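Local coordinates for protein N-acetylgalactosaminyltransferase 7 (Homo sapiens, PDB 6IWR) that belongs to the polypeptide GalNAc transferases, pairing a GT-A-fold glycosyltransferase domain with a ricin-type beta-trefoil lectin domain, at residues 127-133 with 245-249. Numbering follows the deposited sequence.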
loop_
_atom_site.group_PDB
_atom_site.type_symbol
_atom_site.label_atom_id
_atom_site.label_comp_id
_atom_site.label_asym_id
_atom_site.label_seq_id
_atom_site.Cartn_x
_atom_site.Cartn_y
_atom_site.Cartn_z
ATOM N N ARG A 127 30.798 -10.325 -11.260
ATOM C CA ARG A 127 31.222 -9.664 -10.043
ATOM C C ARG A 127 31.503 -10.677 -8.951
ATOM O O ARG A 127 30.932 -11.769 -8.927
ATOM C CB ARG A 127 30.157 -8.681 -9.567
ATOM C CG ARG A 127 28.915 -9.346 -8.977
ATOM C CD ARG A 127 28.268 -8.350 -8.120
ATOM N NE ARG A 127 27.038 -8.801 -7.509
ATOM C CZ ARG A 127 26.250 -7.998 -6.795
ATOM N NH1 ARG A 127 25.135 -8.464 -6.251
ATOM N NH2 ARG A 127 26.581 -6.723 -6.640
ATOM N N SER A 128 32.393 -10.298 -8.042
ATOM C CA SER A 128 32.621 -11.053 -6.824
ATOM C C SER A 128 31.489 -10.738 -5.858
ATOM O O SER A 128 30.705 -9.824 -6.121
ATOM C CB SER A 128 33.971 -10.692 -6.228
ATOM O OG SER A 128 34.057 -9.287 -6.045
ATOM N N VAL A 129 31.398 -11.459 -4.742
ATOM C CA VAL A 129 30.265 -11.308 -3.838
ATOM C C VAL A 129 30.746 -11.498 -2.404
ATOM O O VAL A 129 31.799 -12.084 -2.159
ATOM C CB VAL A 129 29.144 -12.300 -4.241
ATOM C CG1 VAL A 129 28.616 -13.020 -3.045
ATOM C CG2 VAL A 129 28.042 -11.560 -4.976
ATOM N N ASN A 130 29.990 -10.957 -1.454
ATOM C CA ASN A 130 30.305 -11.192 -0.057
ATOM C C ASN A 130 30.035 -12.656 0.307
ATOM O O ASN A 130 29.249 -13.353 -0.336
ATOM C CB ASN A 130 29.504 -10.240 0.836
ATOM C CG ASN A 130 27.987 -10.369 0.641
ATOM O OD1 ASN A 130 27.246 -9.459 0.938
ATOM N ND2 ASN A 130 27.531 -11.508 0.131
ATOM N N ASP A 131 30.692 -13.114 1.355
ATOM C CA ASP A 131 30.621 -14.502 1.789
ATOM C C ASP A 131 29.841 -14.532 3.096
ATOM O O ASP A 131 30.367 -14.160 4.148
ATOM C CB ASP A 131 32.024 -15.083 1.953
ATOM C CG ASP A 131 32.030 -16.577 2.350
ATOM O OD1 ASP A 131 30.958 -17.208 2.473
ATOM O OD2 ASP A 131 33.148 -17.110 2.547
ATOM N N LEU A 132 28.588 -14.972 3.023
ATOM C CA LEU A 132 27.701 -15.017 4.174
ATOM C C LEU A 132 27.772 -16.327 4.961
ATOM O O LEU A 132 27.128 -16.427 6.008
ATOM C CB LEU A 132 26.256 -14.757 3.722
ATOM C CG LEU A 132 25.982 -13.307 3.295
ATOM C CD1 LEU A 132 24.663 -13.198 2.532
ATOM C CD2 LEU A 132 26.009 -12.345 4.495
ATOM N N ARG A 133 28.527 -17.327 4.519
ATOM C CA ARG A 133 28.535 -18.558 5.298
ATOM C C ARG A 133 29.435 -18.423 6.521
ATOM O O ARG A 133 30.350 -17.591 6.572
ATOM C CB ARG A 133 28.962 -19.747 4.445
ATOM C CG ARG A 133 30.004 -19.410 3.426
ATOM C CD ARG A 133 29.806 -20.178 2.150
ATOM N NE ARG A 133 30.881 -21.125 1.909
ATOM C CZ ARG A 133 32.141 -20.810 1.614
ATOM N NH1 ARG A 133 32.543 -19.553 1.548
ATOM N NH2 ARG A 133 33.006 -21.781 1.405
ATOM N N GLU A 245 22.288 -15.288 -7.419
ATOM C CA GLU A 245 23.754 -15.276 -7.421
ATOM C C GLU A 245 24.228 -16.311 -6.409
ATOM O O GLU A 245 24.059 -16.150 -5.194
ATOM C CB GLU A 245 24.328 -13.892 -7.105
ATOM C CG GLU A 245 24.161 -12.907 -8.237
ATOM C CD GLU A 245 24.696 -11.517 -7.899
ATOM O OE1 GLU A 245 25.921 -11.376 -7.702
ATOM O OE2 GLU A 245 23.889 -10.563 -7.818
ATOM N N VAL A 246 24.808 -17.354 -6.907
ATOM C CA VAL A 246 25.208 -18.491 -6.093
ATOM C C VAL A 246 26.480 -18.155 -5.316
ATOM O O VAL A 246 27.410 -17.537 -5.856
ATOM C CB VAL A 246 25.401 -19.678 -7.048
ATOM C CG1 VAL A 246 26.866 -19.843 -7.389
ATOM C CG2 VAL A 246 24.757 -20.926 -6.502
ATOM N N ALA A 247 26.540 -18.547 -4.036
ATOM C CA ALA A 247 27.706 -18.298 -3.179
ATOM C C ALA A 247 28.896 -19.192 -3.559
ATOM O O ALA A 247 28.784 -20.084 -4.403
ATOM C CB ALA A 247 27.347 -18.537 -1.725
ATOM N N VAL A 248 30.058 -18.988 -2.898
ATOM C CA VAL A 248 31.224 -19.795 -3.272
ATOM C C VAL A 248 31.163 -21.125 -2.543
ATOM O O VAL A 248 30.752 -21.206 -1.380
ATOM C CB VAL A 248 32.578 -19.072 -3.032
ATOM C CG1 VAL A 248 32.467 -17.560 -3.151
ATOM C CG2 VAL A 248 33.285 -19.526 -1.756
ATOM N N ASN A 249 31.581 -22.175 -3.250
ATOM C CA ASN A 249 31.439 -23.558 -2.812
ATOM C C ASN A 249 30.008 -23.853 -2.380
ATOM O O ASN A 249 29.759 -24.343 -1.272
ATOM C CB ASN A 249 32.421 -23.897 -1.696
ATOM C CG ASN A 249 32.435 -25.363 -1.395
ATOM O OD1 ASN A 249 32.085 -26.171 -2.252
ATOM N ND2 ASN A 249 32.828 -25.727 -0.186
#
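Residues 127-133, an irregular loop, run at 56° to residues 245-249, the last two residues of strand 244-246 and the loop that follows, and Arg127 meets Glu245 near one end while Arg133 meets Val248 and Asn249 near the other. Arg127 grips the carboxylate side-on with two nitrogens, one to each oxygen. Its NE gives a nearly straight bond to Glu245 OE1 at 2.8 Å; OE1 lies in the plane of the guanidinium and accepts through its syn lone pair. The second bond, Arg127 NH1 to Glu245 OE2, is 2.9 Å long but more bent (137°), with OE2 tilted out of the guanidinium plane; the two flat groups are 38° apart. From CG to NE the arginine chain is extended, which carries the guanidinium out to the acid; Tyr278 O takes a further bond from NH1. Val129 CG2 lies 3.5 Å from Glu245 OE1, adding an apolar neighbour beside the ion pair.

The Arg133 chain kinks twice, bringing one face of its guanidinium against Val248 O, 3.2 Å from the plane and over its centre. NE is therefore poorly aimed for a hydrogen bond to that carbonyl. Val248 CG2 touches Arg133 NH1 at 3.4 Å, and Asn249 CB lies 3.8 Å from NH2 of the same arginine; the charge is met by Asp131 on NH1 and Glu76 on NH2.

The loop packs against the end of strand 244-246, which belongs to the glycosyltransferase family 2 region (GT-A clan). That strand pairs antiparallel with strand 376-382, whose Arg377 also touches Leu132 and Arg133, while Val129 and Leu132 lean on Ile280 of strand 280-281.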